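Local coordinates for protein 4-oxalocrotonate decarboxylase NahK (PDB 5D2I) that catalyses the decarboxylation of (3E)-2-oxohex-3-enedioate to 2-oxopent-4-enoate and carbon dioxide, a step in the catabolism of aromatic hydrocarbons, at residues Pro111-Glu116 with Val146-Ser151; Val97-Val102 with Ser263-Phe268; Arg188-Val193 with Arg257-Gly262. The protein carries 1 engineered substitution. All coordinates share one frame; numbering follows the deposited sequence.

Contact 1 of 3, residues Pro111-Glu116 with Val146-Ser151; sequences PKIEAE and VEVIDS. With CA (calcium ion), chain C; EDO (1,2-ethanediol), chain E.
The metal site of the enzyme is built on this strand pair: Glu114 and Glu116 from one strand and Glu147 from its antiparallel neighbour converge on a calcium ion. Each carboxylate gives a single oxygen, with Glu114 OE1 at 2.3 Å, Glu116 OE2 at 2.2 Å and Glu147 OE1 at 2.2 Å from the calcium. Two waters bind as well, water 1 also donating to Glu116 OE1, and one further ligand atom comes from beyond the two segments. The shared ion accounts for the approach of Glu116 OE2 to Glu147 OE1, 3.2 Å apart, which is no hydrogen bond. The carboxylate planes of this pair stand 84° apart, whereas those of Glu114 and Glu147, which run side by side, differ by 33°. Glu147 OE2 points away from the ion into a salt bridge with Lys69, a residue seen to bind 2-oxoglutarate, consistent with the substrate pocket adjoining the metal.

The register behind this site lies in the large mixed sheet of the FAH-type fold, where Glu114 and Glu147 form a hydrogen-bonded pair; Glu114 N reaches Glu147 O at 2.9 Å. Lys112 and Ile149 form the next such pair. Ile149 turns its CG1 between backbone N and carbonyl carbon (chi1 47°), which brings CD1 to 3.6 Å from Glu114 CD and sets an apolar flank beside that carboxylate.

The opposite face of the pair is apolar. Ile113 CB meets Val146 CG1 at 3.7 Å, and this surface of Ile113, Ala115 and Val146 packs on strand 253-258. At the strand end, Pro111 CB closes on Val148 CG1, 3.6 Å away.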
# COMPACT_ATOMS: atom_id res chain seq x y z
N PRO A 111 -5.04 0.14 -13.40
CA PRO A 111 -4.88 0.78 -12.09
C PRO A 111 -6.19 1.14 -11.42
O PRO A 111 -7.21 1.37 -12.07
CB PRO A 111 -4.11 2.06 -12.42
CG PRO A 111 -4.53 2.37 -13.84
CD PRO A 111 -4.64 1.02 -14.51
N LYS A 112 -6.16 1.17 -10.10
CA LYS A 112 -7.25 1.73 -9.33
C LYS A 112 -6.66 2.65 -8.30
O LYS A 112 -5.47 2.55 -7.98
CB LYS A 112 -8.02 0.63 -8.62
CG LYS A 112 -8.62 -0.38 -9.58
CD LYS A 112 -9.45 -1.39 -8.82
CE LYS A 112 -9.98 -2.46 -9.77
NZ LYS A 112 -10.86 -3.42 -9.05
N ILE A 113 -7.47 3.55 -7.77
CA ILE A 113 -6.98 4.42 -6.71
C ILE A 113 -7.73 4.14 -5.42
O ILE A 113 -8.88 3.69 -5.43
CB ILE A 113 -7.09 5.91 -7.09
CG1 ILE A 113 -8.54 6.29 -7.38
CG2 ILE A 113 -6.21 6.20 -8.29
CD1 ILE A 113 -8.75 7.80 -7.50
N GLU A 114 -7.05 4.41 -4.32
CA GLU A 114 -7.62 4.26 -2.99
C GLU A 114 -7.23 5.48 -2.21
O GLU A 114 -6.07 5.89 -2.25
CB GLU A 114 -7.00 3.05 -2.30
CG GLU A 114 -7.17 1.76 -3.02
CD GLU A 114 -6.65 0.60 -2.23
OE1 GLU A 114 -5.43 0.57 -1.94
OE2 GLU A 114 -7.46 -0.27 -1.87
N ALA A 115 -8.19 6.05 -1.49
CA ALA A 115 -7.91 7.17 -0.61
C ALA A 115 -7.36 6.60 0.67
O ALA A 115 -7.95 5.68 1.24
CB ALA A 115 -9.17 7.93 -0.33
N GLU A 116 -6.23 7.12 1.12
CA GLU A 116 -5.61 6.64 2.34
C GLU A 116 -5.12 7.80 3.17
O GLU A 116 -4.99 8.92 2.69
CB GLU A 116 -4.42 5.72 2.01
CG GLU A 116 -4.80 4.69 0.97
CD GLU A 116 -3.97 3.44 1.01
OE1 GLU A 116 -3.15 3.26 1.94
OE2 GLU A 116 -4.16 2.62 0.10
N VAL A 146 -3.25 9.23 -1.84
CA VAL A 146 -4.06 8.39 -2.69
C VAL A 146 -3.14 7.35 -3.31
O VAL A 146 -2.16 7.70 -3.98
CB VAL A 146 -4.72 9.22 -3.78
CG1 VAL A 146 -5.45 8.32 -4.77
CG2 VAL A 146 -5.71 10.19 -3.15
N GLU A 147 -3.43 6.08 -3.09
CA GLU A 147 -2.59 5.07 -3.71
C GLU A 147 -3.13 4.78 -5.08
O GLU A 147 -4.34 4.78 -5.28
CB GLU A 147 -2.53 3.77 -2.92
CG GLU A 147 -1.33 2.95 -3.39
CD GLU A 147 -1.08 1.69 -2.60
OE1 GLU A 147 -1.97 1.26 -1.83
OE2 GLU A 147 0.02 1.12 -2.76
N VAL A 148 -2.23 4.56 -6.02
CA VAL A 148 -2.63 3.91 -7.25
C VAL A 148 -2.14 2.48 -7.11
O VAL A 148 -0.94 2.25 -7.00
CB VAL A 148 -1.99 4.54 -8.47
CG1 VAL A 148 -2.53 3.87 -9.73
CG2 VAL A 148 -2.29 6.03 -8.50
N ILE A 149 -3.07 1.54 -7.06
CA ILE A 149 -2.69 0.14 -7.01
C ILE A 149 -2.88 -0.46 -8.38
O ILE A 149 -3.74 -0.03 -9.14
CB ILE A 149 -3.51 -0.65 -6.00
CG1 ILE A 149 -5.00 -0.36 -6.16
CG2 ILE A 149 -3.07 -0.31 -4.58
CD1 ILE A 149 -5.86 -1.24 -5.28
N ASP A 150 -2.07 -1.45 -8.68
CA ASP A 150 -2.08 -2.00 -10.02
C ASP A 150 -1.50 -3.38 -9.91
O ASP A 150 -0.30 -3.56 -10.08
CB ASP A 150 -1.20 -1.15 -10.93
CG ASP A 150 -1.46 -1.42 -12.39
OD1 ASP A 150 -2.59 -1.84 -12.74
OD2 ASP A 150 -0.54 -1.22 -13.22
N SER A 151 -2.36 -4.35 -9.63
CA SER A 151 -1.91 -5.73 -9.53
C SER A 151 -1.30 -6.16 -10.84
O SER A 151 -1.87 -5.92 -11.91
CB SER A 151 -3.07 -6.65 -9.19
OG SER A 151 -2.65 -8.00 -9.26
CA CA C . -3.63 0.61 -0.56
C1 EDO E . -5.59 -3.28 -8.18
O1 EDO E . -5.73 -4.70 -8.01
C2 EDO E . -5.84 -2.92 -9.64
O2 EDO E . -5.11 -3.84 -10.48
O HOH W 1 -2.14 0.81 1.26
O HOH W 2 -4.99 -0.62 0.93

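Contact 2 of 3, residues Val97-Val102 with Ser263-Phe268; sequences VPDGGV and SVSARF. With CA (calcium ion), chain D; EDO (1,2-ethanediol), chain H.
Asp99 pins a type II beta turn, Pro98 to Gly101, onto strand 263-268 just where the chain enters edge strand 101-103 of the smaller, five-stranded mixed sheet. Its CB lies against the carbons of a bound 1,2-ethanediol, probably from the crystallisation liquor. With CG anti to the backbone N (chi1 -176°), the carboxylate is carried over the other strand and its two oxygens divide the work. OD1 accepts the backbone N-H of Ser265 at 2.8 Å, a fairly straight bond (158°) arriving almost in line with the CG-OD1 bond, and also accepts a hydrogen bond from water 3. OD2 binds a second calcium ion at 2.4 Å; Ser263 O and water 3 bind the same ion, which explains why OD2 and Ser263 O lie close without hydrogen bonding.

Gly100 N donates to Ser265 O at 2.7 Å, coming from above the carbonyl plane. The positive phi of Gly100 (80°) suits glycine at this turn position. Arg267 N donates to Gly101 O at 2.9 Å, and Val102 pairs parallel with Arg267. Val102 and Arg267 point the same way, and Val102 CG2 touches Arg267 NH2 at 3.6 Å.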
# COMPACT_ATOMS: atom_id res chain seq x y z
N VAL A 97 3.86 10.52 -6.70
CA VAL A 97 3.21 11.46 -7.61
C VAL A 97 2.84 12.67 -6.77
O VAL A 97 2.33 12.52 -5.66
CB VAL A 97 1.92 10.84 -8.18
CG1 VAL A 97 1.20 11.82 -9.07
CG2 VAL A 97 2.26 9.57 -8.94
N PRO A 98 3.14 13.87 -7.29
CA PRO A 98 2.82 15.06 -6.48
C PRO A 98 1.33 15.36 -6.59
O PRO A 98 0.67 14.88 -7.50
CB PRO A 98 3.64 16.15 -7.15
CG PRO A 98 3.71 15.71 -8.60
CD PRO A 98 3.75 14.22 -8.58
N ASP A 99 0.81 16.11 -5.63
CA ASP A 99 -0.59 16.51 -5.61
C ASP A 99 -0.89 17.28 -6.89
O ASP A 99 -0.17 18.22 -7.24
CB ASP A 99 -0.84 17.38 -4.38
CG ASP A 99 -2.29 17.77 -4.22
OD1 ASP A 99 -3.15 17.20 -4.92
OD2 ASP A 99 -2.55 18.65 -3.38
N GLY A 100 -1.93 16.85 -7.59
CA GLY A 100 -2.30 17.44 -8.86
C GLY A 100 -1.45 16.93 -10.00
O GLY A 100 -1.53 17.44 -11.12
N GLY A 101 -0.64 15.92 -9.72
CA GLY A 101 0.35 15.45 -10.67
C GLY A 101 -0.32 14.70 -11.80
O GLY A 101 -1.48 14.32 -11.69
N VAL A 102 0.42 14.49 -12.88
CA VAL A 102 -0.09 13.76 -14.03
C VAL A 102 0.46 12.33 -14.00
O VAL A 102 1.67 12.12 -13.85
CB VAL A 102 0.30 14.45 -15.34
CG1 VAL A 102 -0.22 13.68 -16.54
CG2 VAL A 102 -0.22 15.89 -15.35
N SER A 263 -6.99 18.42 -0.11
CA SER A 263 -7.33 17.42 -1.10
C SER A 263 -6.11 16.90 -1.83
O SER A 263 -5.05 17.53 -1.85
CB SER A 263 -8.32 18.00 -2.10
OG SER A 263 -7.71 19.04 -2.84
N VAL A 264 -6.28 15.75 -2.45
CA VAL A 264 -5.24 15.15 -3.25
C VAL A 264 -5.86 14.92 -4.61
O VAL A 264 -6.93 14.31 -4.71
CB VAL A 264 -4.82 13.81 -2.69
CG1 VAL A 264 -3.71 13.22 -3.53
CG2 VAL A 264 -4.36 13.96 -1.23
N SER A 265 -5.21 15.41 -5.65
CA SER A 265 -5.75 15.25 -6.99
C SER A 265 -4.72 14.65 -7.91
O SER A 265 -3.52 14.71 -7.63
CB SER A 265 -6.18 16.61 -7.53
OG SER A 265 -7.07 17.21 -6.61
N ALA A 266 -5.17 14.09 -9.02
CA ALA A 266 -4.23 13.63 -10.03
C ALA A 266 -4.98 13.60 -11.32
O ALA A 266 -6.21 13.46 -11.33
CB ALA A 266 -3.71 12.25 -9.69
N ARG A 267 -4.25 13.72 -12.41
CA ARG A 267 -4.84 13.57 -13.70
C ARG A 267 -4.19 12.38 -14.35
O ARG A 267 -2.97 12.19 -14.23
CB ARG A 267 -4.60 14.81 -14.54
CG ARG A 267 -5.11 14.67 -15.95
CD ARG A 267 -5.27 16.02 -16.60
NE ARG A 267 -3.98 16.65 -16.91
CZ ARG A 267 -3.29 16.43 -18.02
NH1 ARG A 267 -3.75 15.60 -18.94
NH2 ARG A 267 -2.14 17.06 -18.22
N PHE A 268 -4.98 11.59 -15.05
CA PHE A 268 -4.45 10.40 -15.72
C PHE A 268 -4.39 10.61 -17.21
O PHE A 268 -5.34 11.13 -17.80
CB PHE A 268 -5.27 9.18 -15.35
CG PHE A 268 -5.17 8.84 -13.90
CD1 PHE A 268 -5.99 9.48 -12.96
CD2 PHE A 268 -4.21 7.95 -13.45
CE1 PHE A 268 -5.86 9.19 -11.61
CE2 PHE A 268 -4.08 7.66 -12.10
CZ PHE A 268 -4.91 8.29 -11.18
CA CA D . -4.72 19.54 -3.11
C1 EDO H . 2.33 17.18 -2.86
O1 EDO H . 2.55 15.81 -3.21
C2 EDO H . 2.54 18.03 -4.10
O2 EDO H . 2.52 19.42 -3.80
O HOH W 3 -5.19 18.75 -5.42

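Contact 3 of 3, residues Arg188-Val193 with Arg257-Gly262; sequences RTLGVV and RYQGLG
Val192 and Val193 pair antiparallel with Tyr258 and Arg257, and the evidence is a regular bond pattern. Val193 N to Arg257 O (2.9 Å) and Arg257 N to Val193 O (2.8 Å) close a hydrogen-bonded pair, while Val192 and Tyr258 make the adjoining non-hydrogen-bonded pair. Beyond it, Gln259 N donates to Gly191 O at 2.9 Å in a nearly straight bond (167°).

The segment 257-262 then bends through a type II turn from Tyr258 to Leu261. Leu261 and Gly262 both face Tyr258, a classic beta bulge, secured by Tyr258 N bonding Gly262 O at 2.7 Å. The turn thereby joins neighbouring strands 253-258 and 263-268 of the five-stranded sheet.

Val192 and Tyr258 lie side by side on the face that packs on Ala115. Val192 CG1, set beside the backbone N (chi1 -54°), touches ring atom Tyr258 CD2 at 3.5 Å, approaching the ring obliquely. Leu190 CD2 instead abuts the ring rim, roughly level with the ring. Tyr258 OH hydrogen-bonds the backbone O of Glu116, a residue of the metal site, so the side chain links the two sheets. A leucine in place of Tyr258 would probably leave Glu116 O without this partner and open a gap where the ring lies beside Val192 and against Ala115 and Val146.

Further along, the side chains of Leu190 and Gln259 run antiparallel past one another, Leu190 CD1 lying 3.7 Å from Gln259 CG. The same methyl meets Leu261 CD1 at 4.0 Å. On the face carrying Val193 and Arg257, the Arg257 guanidinium forms a salt bridge with Glu195.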
# COMPACT_ATOMS: atom_id res chain seq x y z
N ARG A 188 -10.03 8.23 13.19
CA ARG A 188 -11.19 7.35 13.07
C ARG A 188 -12.33 8.02 12.32
O ARG A 188 -13.00 7.38 11.51
CB ARG A 188 -11.65 6.86 14.44
CG ARG A 188 -10.69 5.85 15.02
CD ARG A 188 -11.19 5.30 16.34
NE ARG A 188 -12.54 4.77 16.20
CZ ARG A 188 -13.57 5.18 16.92
NH1 ARG A 188 -13.41 6.12 17.84
NH2 ARG A 188 -14.77 4.64 16.73
N THR A 189 -12.53 9.30 12.57
CA THR A 189 -13.67 10.00 12.00
C THR A 189 -13.24 10.83 10.80
O THR A 189 -14.08 11.45 10.16
CB THR A 189 -14.35 10.90 13.03
OG1 THR A 189 -13.42 11.89 13.48
CG2 THR A 189 -14.81 10.07 14.23
N LEU A 190 -11.95 10.84 10.50
CA LEU A 190 -11.45 11.53 9.32
C LEU A 190 -12.23 11.09 8.08
O LEU A 190 -12.15 9.94 7.67
CB LEU A 190 -9.96 11.23 9.11
CG LEU A 190 -9.41 11.90 7.85
CD1 LEU A 190 -9.40 13.41 8.04
CD2 LEU A 190 -8.02 11.38 7.53
N GLY A 191 -12.98 12.02 7.50
CA GLY A 191 -13.80 11.72 6.34
C GLY A 191 -13.04 11.99 5.07
O GLY A 191 -12.27 12.95 4.99
N VAL A 192 -13.24 11.13 4.06
CA VAL A 192 -12.66 11.37 2.76
C VAL A 192 -13.75 11.26 1.71
O VAL A 192 -14.72 10.51 1.88
CB VAL A 192 -11.49 10.41 2.43
CG1 VAL A 192 -10.46 10.47 3.54
CG2 VAL A 192 -11.99 9.00 2.27
N VAL A 193 -13.62 12.04 0.66
CA VAL A 193 -14.59 12.04 -0.41
C VAL A 193 -13.80 11.93 -1.68
O VAL A 193 -12.98 12.79 -1.99
CB VAL A 193 -15.38 13.35 -0.47
CG1 VAL A 193 -16.36 13.30 -1.64
CG2 VAL A 193 -16.11 13.59 0.84
N ARG A 257 -10.94 14.57 -1.25
CA ARG A 257 -10.94 15.60 -0.23
C ARG A 257 -10.88 14.92 1.11
O ARG A 257 -11.55 13.91 1.33
CB ARG A 257 -12.18 16.48 -0.37
CG ARG A 257 -12.33 16.95 -1.81
CD ARG A 257 -13.68 17.59 -2.11
NE ARG A 257 -13.85 17.78 -3.55
CZ ARG A 257 -13.22 18.72 -4.26
NH1 ARG A 257 -12.38 19.55 -3.65
NH2 ARG A 257 -13.43 18.83 -5.56
N TYR A 258 -10.02 15.45 1.97
CA TYR A 258 -9.85 14.93 3.32
C TYR A 258 -10.33 15.99 4.26
O TYR A 258 -9.87 17.13 4.17
CB TYR A 258 -8.38 14.65 3.59
CG TYR A 258 -7.85 13.47 2.84
CD1 TYR A 258 -7.66 13.52 1.46
CD2 TYR A 258 -7.53 12.30 3.50
CE1 TYR A 258 -7.16 12.43 0.77
CE2 TYR A 258 -7.03 11.22 2.83
CZ TYR A 258 -6.85 11.28 1.47
OH TYR A 258 -6.35 10.19 0.81
N GLN A 259 -11.24 15.66 5.12
CA GLN A 259 -11.81 16.70 5.95
C GLN A 259 -10.76 17.35 6.81
O GLN A 259 -10.06 16.70 7.45
CB GLN A 259 -12.98 16.22 6.76
CG GLN A 259 -12.60 15.33 7.87
CD GLN A 259 -13.80 14.86 8.68
OE1 GLN A 259 -14.85 15.41 8.60
NE2 GLN A 259 -13.62 13.86 9.40
N GLY A 260 -10.67 18.65 6.73
CA GLY A 260 -9.70 19.41 7.50
C GLY A 260 -8.26 19.34 6.99
O GLY A 260 -7.38 19.99 7.55
N LEU A 261 -8.03 18.57 5.93
CA LEU A 261 -6.66 18.36 5.45
C LEU A 261 -6.48 18.60 3.97
O LEU A 261 -5.51 18.11 3.37
CB LEU A 261 -6.19 16.93 5.76
CG LEU A 261 -6.22 16.49 7.22
CD1 LEU A 261 -5.80 15.04 7.32
CD2 LEU A 261 -5.30 17.39 8.03
N GLY A 262 -7.40 19.32 3.35
CA GLY A 262 -7.26 19.63 1.95
C GLY A 262 -7.59 18.44 1.07
O GLY A 262 -8.35 17.55 1.46

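In the fold
From the N terminus, residues 97-102 come first, but their partner strand 263-268 lies almost at the C terminus, so contact 2 closes the longest loop, 160 residues. Within it, contact 1 closes a 29-residue loop between 111-116 and 146-151. Contact 3 follows in series, opening at 188-193 and closing at 257-262, just before contact 2 closes; nothing crosses. Contacts 2 and 3 share the five-stranded sheet through neighbouring strands 253-258 and 263-268, whereas contact 1 belongs to the larger sheet. The two sheets pack face to face: Val146 CG2 meets Val264 CG1 at 3.6 Å, and Ala115 CB meets Val192 CG2 at 4.0 Å.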